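Local coordinates for leucine-rich repeat protein (Bacteroides thetaiotaomicron, PDB 4ECN) that is of unknown function but, as an extracellular protein built largely of leucine-rich repeats, probably binds other proteins, at residues 10-19 with 69-80; 286-294 with 358-366. All coordinates share one frame; numbering follows the deposited sequence.

How the contacts relate
The two contacts illustrate how one chain joins distant segments by unlike means. Contact 1 pairs strand 10-18 with strands 70-71 and 73-81 of the N-terminal DUF4458 region, is held by a run of backbone hydrogen bonds and buries about 1320 Å²; one face carries apolar side chains against neighbouring strands, the other tyrosines, lysines and polar groups nearer the surface. Contact 2, in the leucine-rich repeat part, buries only about 350 Å² and joins a loop to a short helix and turn, relying on a tyrosine that stacks on an arginine and accepts a hydrogen bond from its backbone, and on one bridging water. Each is partly buried. They share no element, and their nearest atoms lie about 28 Å apart.

Contact 1: residues 10-19 with 69-80; sequences YGYVQFKLYK and AEYGLRSDKLQL
Gly11 and Leu80 pair near one end of this antiparallel contact, Gly11 N donating to Leu80 O at 3.0 Å. Further along, Ser75 N donates to Phe15 O, and Leu17 uses both its backbone groups: its N gives to Leu73 O, while its O receives Tyr71 N. Between those two partners lies a beta bulge, where the register slips by two residues and Gly72 turns a corner with a positive phi of 74°. Beyond it, Lys19 N donates to Ala69 O.

Contacts to tyrosine rings lie towards both ends of the paired strands. Lys19 CG sits 3.5 Å from the centroid of the Tyr71 ring, over its face, in a CH-pi contact; with CG anti to its own carbonyl carbon (chi1 -66°) and the chain extended, the lysine crosses that face and its NZ goes on to Asn67 O. Lys77 NZ makes a longer cation-pi contact, 4.5 Å from the centroid of the Tyr12 ring. Gln79 lies alongside Tyr12, its CB 3.6 Å from Tyr12 CE1, while its amide stands at 86° to the Tyr10 ring.

Lys16 NZ lies 3.9 Å from Glu70 OE2 in a long salt bridge and has a second, weak ionic partner in Glu120; Glu70 OE1 is hydrogen-bonded to Tyr64 OH. Apolar contact is made by Leu17 CD1, 3.7 Å from Leu73 CB.

Strand 10-18 also pairs in parallel with strand 118-124, strand 54-63 flanks 73-81, and strand 110-113 packs on Val13, Phe15 and Leu80, an arrangement consistent with the transthyretin-like beta fold of the family.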
loop_
_atom_site.group_PDB
_atom_site.type_symbol
_atom_site.label_atom_id
_atom_site.label_comp_id
_atom_site.label_asym_id
_atom_site.label_seq_id
_atom_site.Cartn_x
_atom_site.Cartn_y
_atom_site.Cartn_z
ATOM N N TYR A 10 22.859 -51.907 -14.376
ATOM C CA TYR A 10 23.613 -50.922 -15.147
ATOM C C TYR A 10 22.930 -50.499 -16.460
ATOM O O TYR A 10 22.080 -51.215 -16.998
ATOM C CB TYR A 10 25.003 -51.485 -15.498
ATOM C CG TYR A 10 25.881 -51.781 -14.302
ATOM C CD1 TYR A 10 25.841 -53.023 -13.670
ATOM C CD2 TYR A 10 26.781 -50.833 -13.821
ATOM C CE1 TYR A 10 26.646 -53.300 -12.565
ATOM C CE2 TYR A 10 27.585 -51.095 -12.713
ATOM C CZ TYR A 10 27.518 -52.333 -12.090
ATOM O OH TYR A 10 28.309 -52.608 -11.002
ATOM N N GLY A 11 23.368 -49.338 -16.953
ATOM C CA GLY A 11 22.952 -48.704 -18.197
ATOM C C GLY A 11 24.136 -48.152 -18.965
ATOM O O GLY A 11 25.279 -48.501 -18.658
ATOM N N TYR A 12 23.888 -47.326 -20.002
ATOM C CA TYR A 12 24.974 -46.801 -20.833
ATOM C C TYR A 12 24.758 -45.345 -21.198
ATOM O O TYR A 12 23.626 -44.873 -21.265
ATOM C CB TYR A 12 25.151 -47.631 -22.116
ATOM C CG TYR A 12 25.573 -49.056 -21.839
ATOM C CD1 TYR A 12 26.917 -49.401 -21.750
ATOM C CD2 TYR A 12 24.625 -50.059 -21.628
ATOM C CE1 TYR A 12 27.310 -50.708 -21.462
ATOM C CE2 TYR A 12 25.006 -51.358 -21.302
ATOM C CZ TYR A 12 26.350 -51.679 -21.229
ATOM O OH TYR A 12 26.730 -52.964 -20.935
ATOM N N VAL A 13 25.875 -44.630 -21.390
ATOM C CA VAL A 13 25.929 -43.217 -21.768
ATOM C C VAL A 13 26.944 -43.056 -22.882
ATOM O O VAL A 13 27.950 -43.773 -22.931
ATOM C CB VAL A 13 26.251 -42.257 -20.585
ATOM C CG1 VAL A 13 26.102 -40.796 -20.989
ATOM C CG2 VAL A 13 25.363 -42.540 -19.396
ATOM N N GLN A 14 26.654 -42.122 -23.782
ATOM C CA GLN A 14 27.537 -41.702 -24.845
ATOM C C GLN A 14 27.373 -40.223 -24.962
ATOM O O GLN A 14 26.325 -39.699 -24.586
ATOM C CB GLN A 14 27.310 -42.445 -26.167
ATOM C CG GLN A 14 25.960 -42.242 -26.849
ATOM C CD GLN A 14 25.883 -43.046 -28.130
ATOM O OE1 GLN A 14 26.507 -44.112 -28.280
ATOM N NE2 GLN A 14 25.090 -42.559 -29.075
ATOM N N PHE A 15 28.420 -39.532 -25.409
ATOM C CA PHE A 15 28.371 -38.078 -25.515
ATOM C C PHE A 15 28.496 -37.648 -26.970
ATOM O O PHE A 15 29.194 -38.284 -27.764
ATOM C CB PHE A 15 29.463 -37.427 -24.649
ATOM C CG PHE A 15 29.328 -37.775 -23.183
ATOM C CD1 PHE A 15 28.482 -37.049 -22.355
ATOM C CD2 PHE A 15 30.021 -38.848 -22.640
ATOM C CE1 PHE A 15 28.335 -37.394 -21.010
ATOM C CE2 PHE A 15 29.871 -39.192 -21.300
ATOM C CZ PHE A 15 29.032 -38.463 -20.492
ATOM N N LYS A 16 27.762 -36.590 -27.311
ATOM C CA LYS A 16 27.719 -35.976 -28.632
ATOM C C LYS A 16 28.138 -34.504 -28.468
ATOM O O LYS A 16 27.470 -33.779 -27.723
ATOM C CB LYS A 16 26.298 -36.138 -29.217
ATOM C CG LYS A 16 26.233 -36.572 -30.672
ATOM C CD LYS A 16 24.783 -36.549 -31.152
ATOM C CE LYS A 16 24.554 -37.114 -32.534
ATOM N NZ LYS A 16 23.116 -37.052 -32.915
ATOM N N LEU A 17 29.291 -34.094 -29.062
ATOM C CA LEU A 17 29.820 -32.722 -28.963
ATOM C C LEU A 17 29.033 -31.771 -29.881
ATOM O O LEU A 17 28.882 -32.041 -31.075
ATOM C CB LEU A 17 31.326 -32.668 -29.291
ATOM C CG LEU A 17 32.289 -33.118 -28.173
ATOM C CD1 LEU A 17 33.647 -33.477 -28.718
ATOM C CD2 LEU A 17 32.447 -32.049 -27.100
ATOM N N TYR A 18 28.505 -30.684 -29.303
ATOM C CA TYR A 18 27.703 -29.687 -30.003
ATOM C C TYR A 18 28.388 -28.324 -30.000
ATOM O O TYR A 18 29.172 -28.019 -29.096
ATOM C CB TYR A 18 26.300 -29.574 -29.372
ATOM C CG TYR A 18 25.381 -30.727 -29.719
ATOM C CD1 TYR A 18 25.483 -31.951 -29.063
ATOM C CD2 TYR A 18 24.379 -30.584 -30.675
ATOM C CE1 TYR A 18 24.647 -33.020 -29.383
ATOM C CE2 TYR A 18 23.519 -31.640 -30.988
ATOM C CZ TYR A 18 23.658 -32.861 -30.341
ATOM O OH TYR A 18 22.822 -33.915 -30.645
ATOM N N LYS A 19 28.088 -27.510 -31.031
ATOM C CA LYS A 19 28.606 -26.155 -31.216
ATOM C C LYS A 19 27.734 -25.156 -30.437
ATOM O O LYS A 19 26.591 -25.483 -30.099
ATOM C CB LYS A 19 28.667 -25.806 -32.716
ATOM C CG LYS A 19 29.668 -26.653 -33.499
ATOM C CD LYS A 19 29.670 -26.349 -34.995
ATOM C CE LYS A 19 30.811 -27.048 -35.701
ATOM N NZ LYS A 19 30.795 -26.804 -37.170
ATOM N N ALA A 69 25.676 -27.493 -36.140
ATOM C CA ALA A 69 25.159 -27.734 -34.792
ATOM C C ALA A 69 25.988 -28.785 -34.059
ATOM O O ALA A 69 26.070 -28.738 -32.830
ATOM C CB ALA A 69 23.706 -28.180 -34.861
ATOM N N GLU A 70 26.597 -29.728 -34.813
ATOM C CA GLU A 70 27.392 -30.832 -34.274
ATOM C C GLU A 70 28.853 -30.718 -34.697
ATOM O O GLU A 70 29.129 -30.541 -35.884
ATOM C CB GLU A 70 26.814 -32.189 -34.740
ATOM C CG GLU A 70 25.368 -32.428 -34.316
ATOM C CD GLU A 70 24.659 -33.682 -34.803
ATOM O OE1 GLU A 70 25.336 -34.692 -35.102
ATOM O OE2 GLU A 70 23.405 -33.669 -34.821
ATOM N N TYR A 71 29.793 -30.851 -33.727
ATOM C CA TYR A 71 31.243 -30.821 -33.984
ATOM C C TYR A 71 31.698 -32.108 -34.704
ATOM O O TYR A 71 32.842 -32.181 -35.159
ATOM C CB TYR A 71 32.072 -30.617 -32.687
ATOM C CG TYR A 71 32.299 -29.168 -32.293
ATOM C CD1 TYR A 71 33.205 -28.366 -32.986
ATOM C CD2 TYR A 71 31.683 -28.626 -31.169
ATOM C CE1 TYR A 71 33.425 -27.035 -32.622
ATOM C CE2 TYR A 71 31.907 -27.302 -30.787
ATOM C CZ TYR A 71 32.767 -26.505 -31.523
ATOM O OH TYR A 71 32.979 -25.200 -31.145
ATOM N N GLY A 72 30.802 -33.088 -34.807
ATOM C CA GLY A 72 31.064 -34.353 -35.480
ATOM C C GLY A 72 31.971 -35.294 -34.713
ATOM O O GLY A 72 32.826 -35.949 -35.317
ATOM N N LEU A 73 31.797 -35.359 -33.372
ATOM C CA LEU A 73 32.563 -36.239 -32.474
ATOM C C LEU A 73 31.617 -36.865 -31.451
ATOM O O LEU A 73 30.879 -36.135 -30.780
ATOM C CB LEU A 73 33.721 -35.498 -31.777
ATOM C CG LEU A 73 34.874 -34.993 -32.662
ATOM C CD1 LEU A 73 35.617 -33.849 -31.998
ATOM C CD2 LEU A 73 35.816 -36.130 -33.091
ATOM N N ARG A 74 31.599 -38.226 -31.394
ATOM C CA ARG A 74 30.735 -39.031 -30.522
ATOM C C ARG A 74 31.571 -39.969 -29.646
ATOM O O ARG A 74 32.510 -40.596 -30.119
ATOM C CB ARG A 74 29.719 -39.833 -31.355
ATOM C CG ARG A 74 28.711 -40.650 -30.533
ATOM C CD ARG A 74 27.978 -41.698 -31.358
ATOM N NE ARG A 74 28.882 -42.471 -32.223
ATOM C CZ ARG A 74 29.594 -43.530 -31.836
ATOM N NH1 ARG A 74 29.516 -43.973 -30.584
ATOM N NH2 ARG A 74 30.394 -44.148 -32.695
ATOM N N SER A 75 31.195 -40.076 -28.372
ATOM C CA SER A 75 31.871 -40.880 -27.358
ATOM C C SER A 75 31.449 -42.356 -27.373
ATOM O O SER A 75 30.293 -42.675 -27.677
ATOM C CB SER A 75 31.568 -40.299 -25.979
ATOM O OG SER A 75 31.990 -41.128 -24.911
ATOM N N ASP A 76 32.395 -43.243 -26.974
ATOM C CA ASP A 76 32.176 -44.678 -26.771
ATOM C C ASP A 76 31.153 -44.902 -25.642
ATOM O O ASP A 76 30.986 -44.017 -24.793
ATOM C CB ASP A 76 33.509 -45.393 -26.416
ATOM C CG ASP A 76 34.508 -45.719 -27.527
ATOM O OD1 ASP A 76 34.065 -46.061 -28.647
ATOM O OD2 ASP A 76 35.723 -45.800 -27.226
ATOM N N LYS A 77 30.478 -46.069 -25.614
ATOM C CA LYS A 77 29.521 -46.392 -24.544
ATOM C C LYS A 77 30.219 -46.420 -23.188
ATOM O O LYS A 77 31.327 -46.948 -23.077
ATOM C CB LYS A 77 28.831 -47.754 -24.783
ATOM C CG LYS A 77 27.500 -47.754 -25.530
ATOM C CD LYS A 77 26.948 -49.203 -25.563
ATOM C CE LYS A 77 25.555 -49.335 -26.149
ATOM N NZ LYS A 77 24.976 -50.693 -25.936
ATOM N N LEU A 78 29.576 -45.862 -22.165
ATOM C CA LEU A 78 30.110 -45.870 -20.812
ATOM C C LEU A 78 29.144 -46.603 -19.880
ATOM O O LEU A 78 28.037 -46.112 -19.639
ATOM C CB LEU A 78 30.376 -44.430 -20.323
ATOM C CG LEU A 78 30.722 -44.230 -18.836
ATOM C CD1 LEU A 78 31.994 -44.970 -18.447
ATOM C CD2 LEU A 78 30.807 -42.758 -18.494
ATOM N N GLN A 79 29.565 -47.762 -19.348
ATOM C CA GLN A 79 28.707 -48.501 -18.433
ATOM C C GLN A 79 28.770 -47.875 -17.052
ATOM O O GLN A 79 29.852 -47.736 -16.483
ATOM C CB GLN A 79 29.075 -49.983 -18.375
ATOM C CG GLN A 79 28.028 -50.835 -17.656
ATOM C CD GLN A 79 28.348 -52.307 -17.707
ATOM O OE1 GLN A 79 29.150 -52.788 -18.528
ATOM N NE2 GLN A 79 27.682 -53.067 -16.856
ATOM N N LEU A 80 27.609 -47.468 -16.537
ATOM C CA LEU A 80 27.453 -46.859 -15.223
ATOM C C LEU A 80 26.299 -47.477 -14.503
ATOM O O LEU A 80 25.428 -48.043 -15.152
ATOM C CB LEU A 80 27.233 -45.340 -15.336
ATOM C CG LEU A 80 28.402 -44.487 -15.803
ATOM C CD1 LEU A 80 27.921 -43.123 -16.236
ATOM C CD2 LEU A 80 29.457 -44.365 -14.733
#

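Contact 2: residues 286-294 with 358-366; sequences WRYYSGTIN and SETVSGRLF
Arg364 folds its side chain over Tyr288, and the backbone of the same residue holds the phenol: Arg364 N donates to Tyr288 OH at 3.0 Å, with a nearly straight angle of 169° at the hydrogen. Starting outward from Arg364, CB lies beside that hydroxyl oxygen. The chain then bends at chi3 (-60°), which brings the guanidinium back over the ring. NE lies 3.9 Å from Tyr288 CE1, CZ comes to 3.5 Å from the same carbon, and NH1 lies 3.8 Å from Tyr288 CZ. NH2 reaches furthest along the ring, over CD1 and CE1. The two planes are 13° apart, so this is a flat, offset cation-pi stack in which one residue grips the tyrosine by both its backbone and its side chain. Replacing Tyr288 with a leucine would probably leave Arg364 N without this acceptor and its guanidinium without the flat surface that fixes its rotation.

The backbones meet beside this pair. A water donates to both Tyr289 O and Glu359 O, linking the loop to the short helix 359-362, and Ser290 O receives a CA-H...O contact from Ser362 CA. Ser362 OG takes a hydrogen bond from Ser358 OG and gives one to Leu365 O, bracing the helix against the turn that follows.

Phe333 touches both Tyr288 and Arg364. A type II' turn, with Gly363 in its second position at positive phi, opens the unusually long connection from strand 351-353 to the neighbouring parallel strand 452-456 of the leucine-rich repeat sheet, and the contact ties the start of this excursion to the loop preceding strand 317-319.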
loop_
_atom_site.group_PDB
_atom_site.type_symbol
_atom_site.label_atom_id
_atom_site.label_comp_id
_atom_site.label_asym_id
_atom_site.label_seq_id
_atom_site.Cartn_x
_atom_site.Cartn_y
_atom_site.Cartn_z
ATOM N N TRP A 286 9.857 -13.688 -7.371
ATOM C CA TRP A 286 9.384 -12.363 -6.997
ATOM C C TRP A 286 9.462 -11.423 -8.187
ATOM O O TRP A 286 10.383 -11.552 -9.006
ATOM C CB TRP A 286 10.196 -11.765 -5.843
ATOM C CG TRP A 286 10.060 -12.381 -4.487
ATOM C CD1 TRP A 286 9.340 -13.487 -4.138
ATOM C CD2 TRP A 286 10.663 -11.894 -3.280
ATOM N NE1 TRP A 286 9.467 -13.726 -2.787
ATOM C CE2 TRP A 286 10.290 -12.777 -2.239
ATOM C CE3 TRP A 286 11.531 -10.820 -2.985
ATOM C CZ2 TRP A 286 10.748 -12.621 -0.924
ATOM C CZ3 TRP A 286 11.973 -10.659 -1.680
ATOM C CH2 TRP A 286 11.587 -11.556 -0.666
ATOM N N ARG A 287 8.506 -10.475 -8.266
ATOM C CA ARG A 287 8.405 -9.397 -9.257
ATOM C C ARG A 287 7.722 -8.221 -8.591
ATOM O O ARG A 287 6.500 -8.224 -8.409
ATOM C CB ARG A 287 7.693 -9.805 -10.558
ATOM C CG ARG A 287 8.604 -10.449 -11.596
ATOM C CD ARG A 287 7.884 -10.746 -12.909
ATOM N NE ARG A 287 7.682 -9.535 -13.707
ATOM C CZ ARG A 287 8.457 -9.167 -14.724
ATOM N NH1 ARG A 287 9.470 -9.936 -15.108
ATOM N NH2 ARG A 287 8.210 -8.039 -15.380
ATOM N N TYR A 288 8.521 -7.242 -8.171
ATOM C CA TYR A 288 8.018 -6.058 -7.498
ATOM C C TYR A 288 7.119 -5.260 -8.432
ATOM O O TYR A 288 7.497 -5.015 -9.579
ATOM C CB TYR A 288 9.174 -5.189 -6.988
ATOM C CG TYR A 288 8.734 -3.898 -6.346
ATOM C CD1 TYR A 288 8.287 -3.867 -5.028
ATOM C CD2 TYR A 288 8.812 -2.693 -7.037
ATOM C CE1 TYR A 288 7.889 -2.672 -4.425
ATOM C CE2 TYR A 288 8.414 -1.491 -6.446
ATOM C CZ TYR A 288 7.942 -1.489 -5.145
ATOM O OH TYR A 288 7.555 -0.302 -4.576
ATOM N N TYR A 289 5.920 -4.871 -7.930
ATOM C CA TYR A 289 4.941 -4.034 -8.610
ATOM C C TYR A 289 4.852 -2.711 -7.880
ATOM O O TYR A 289 4.493 -2.680 -6.707
ATOM C CB TYR A 289 3.569 -4.721 -8.707
ATOM C CG TYR A 289 2.538 -3.890 -9.444
ATOM C CD1 TYR A 289 2.807 -3.368 -10.710
ATOM C CD2 TYR A 289 1.293 -3.631 -8.883
ATOM C CE1 TYR A 289 1.874 -2.582 -11.384
ATOM C CE2 TYR A 289 0.343 -2.861 -9.557
ATOM C CZ TYR A 289 0.633 -2.351 -10.816
ATOM O OH TYR A 289 -0.285 -1.586 -11.499
ATOM N N SER A 290 5.205 -1.623 -8.561
ATOM C CA SER A 290 5.205 -0.291 -7.964
ATOM C C SER A 290 3.832 0.364 -8.004
ATOM O O SER A 290 3.663 1.385 -7.354
ATOM C CB SER A 290 6.212 0.606 -8.668
ATOM O OG SER A 290 5.927 0.749 -10.050
ATOM N N GLY A 291 2.896 -0.195 -8.781
ATOM C CA GLY A 291 1.523 0.282 -8.908
ATOM C C GLY A 291 1.308 1.570 -9.677
ATOM O O GLY A 291 0.194 2.122 -9.712
ATOM N N THR A 292 2.362 2.066 -10.290
ATOM C CA THR A 292 2.302 3.310 -11.037
ATOM C C THR A 292 3.264 3.238 -12.213
ATOM O O THR A 292 4.283 2.546 -12.148
ATOM C CB THR A 292 2.597 4.537 -10.116
ATOM O OG1 THR A 292 2.593 5.726 -10.912
ATOM C CG2 THR A 292 3.927 4.424 -9.333
ATOM N N ILE A 293 2.921 3.936 -13.293
ATOM C CA ILE A 293 3.785 4.054 -14.466
ATOM C C ILE A 293 4.283 5.496 -14.426
ATOM O O ILE A 293 3.499 6.434 -14.583
ATOM C CB ILE A 293 3.141 3.632 -15.829
ATOM C CG1 ILE A 293 2.228 2.371 -15.691
ATOM C CG2 ILE A 293 4.246 3.425 -16.886
ATOM C CD1 ILE A 293 1.315 2.040 -16.919
ATOM N N ASN A 294 5.556 5.657 -14.071
ATOM C CA ASN A 294 6.228 6.940 -13.921
ATOM C C ASN A 294 7.486 6.883 -14.756
ATOM O O ASN A 294 7.475 6.219 -15.800
ATOM C CB ASN A 294 6.495 7.223 -12.432
ATOM C CG ASN A 294 7.079 6.058 -11.646
ATOM O OD1 ASN A 294 7.425 4.987 -12.182
ATOM N ND2 ASN A 294 7.147 6.224 -10.338
ATOM N N SER A 358 -1.881 -0.095 0.758
ATOM C CA SER A 358 -1.433 0.729 -0.369
ATOM C C SER A 358 -0.603 -0.081 -1.418
ATOM O O SER A 358 -0.250 0.469 -2.461
ATOM C CB SER A 358 -0.586 1.879 0.181
ATOM O OG SER A 358 -0.464 2.962 -0.729
ATOM N N GLU A 359 -0.308 -1.372 -1.146
ATOM C CA GLU A 359 0.529 -2.246 -1.974
ATOM C C GLU A 359 0.101 -2.224 -3.480
ATOM O O GLU A 359 0.949 -2.000 -4.353
ATOM C CB GLU A 359 0.463 -3.676 -1.416
ATOM C CG GLU A 359 1.729 -4.520 -1.510
ATOM C CD GLU A 359 1.625 -5.845 -0.767
ATOM O OE1 GLU A 359 0.654 -6.011 0.011
ATOM O OE2 GLU A 359 2.474 -6.737 -1.005
ATOM N N THR A 360 -1.198 -2.393 -3.781
ATOM C CA THR A 360 -1.674 -2.414 -5.183
ATOM C C THR A 360 -1.659 -1.025 -5.844
ATOM O O THR A 360 -1.746 -0.914 -7.077
ATOM C CB THR A 360 -3.075 -2.976 -5.249
ATOM O OG1 THR A 360 -3.893 -2.204 -4.368
ATOM C CG2 THR A 360 -3.123 -4.451 -4.871
ATOM N N VAL A 361 -1.537 0.024 -5.039
ATOM C CA VAL A 361 -1.510 1.387 -5.532
ATOM C C VAL A 361 -0.062 1.847 -5.696
ATOM O O VAL A 361 0.277 2.310 -6.767
ATOM C CB VAL A 361 -2.309 2.298 -4.564
ATOM C CG1 VAL A 361 -2.080 3.784 -4.834
ATOM C CG2 VAL A 361 -3.790 1.957 -4.595
ATOM N N SER A 362 0.779 1.749 -4.646
ATOM C CA SER A 362 2.138 2.297 -4.672
ATOM C C SER A 362 3.231 1.336 -4.135
ATOM O O SER A 362 4.301 1.813 -3.744
ATOM C CB SER A 362 2.177 3.585 -3.855
ATOM O OG SER A 362 1.573 3.442 -2.579
ATOM N N GLY A 363 2.990 0.020 -4.205
ATOM C CA GLY A 363 3.926 -1.001 -3.734
ATOM C C GLY A 363 4.408 -0.816 -2.304
ATOM O O GLY A 363 3.616 -0.802 -1.350
ATOM N N ARG A 364 5.719 -0.597 -2.177
ATOM C CA ARG A 364 6.503 -0.408 -0.947
ATOM C C ARG A 364 6.205 0.924 -0.254
ATOM O O ARG A 364 6.443 1.049 0.949
ATOM C CB ARG A 364 7.972 -0.434 -1.377
ATOM C CG ARG A 364 9.048 -0.376 -0.335
ATOM C CD ARG A 364 10.398 -0.479 -1.016
ATOM N NE ARG A 364 10.566 -1.732 -1.764
ATOM C CZ ARG A 364 11.003 -1.797 -3.015
ATOM N NH1 ARG A 364 11.330 -0.693 -3.667
ATOM N NH2 ARG A 364 11.119 -2.965 -3.624
ATOM N N LEU A 365 5.747 1.932 -1.021
ATOM C CA LEU A 365 5.475 3.279 -0.524
ATOM C C LEU A 365 4.041 3.498 -0.048
ATOM O O LEU A 365 3.126 2.728 -0.370
ATOM C CB LEU A 365 5.741 4.304 -1.623
ATOM C CG LEU A 365 7.123 4.365 -2.203
ATOM C CD1 LEU A 365 7.150 5.285 -3.421
ATOM C CD2 LEU A 365 8.141 4.770 -1.144
ATOM N N PHE A 366 3.882 4.589 0.718
ATOM C CA PHE A 366 2.660 5.181 1.239
ATOM C C PHE A 366 2.597 6.549 0.638
ATOM O O PHE A 366 3.172 7.505 1.183
ATOM C CB PHE A 366 2.646 5.195 2.768
ATOM C CG PHE A 366 2.678 3.833 3.409
ATOM C CD1 PHE A 366 3.885 3.214 3.699
ATOM C CD2 PHE A 366 1.501 3.185 3.756
ATOM C CE1 PHE A 366 3.911 1.962 4.303
ATOM C CE2 PHE A 366 1.528 1.936 4.366
ATOM C CZ PHE A 366 2.733 1.327 4.627
HETATM O O HOH W 1 2.470 -3.872 -5.376
#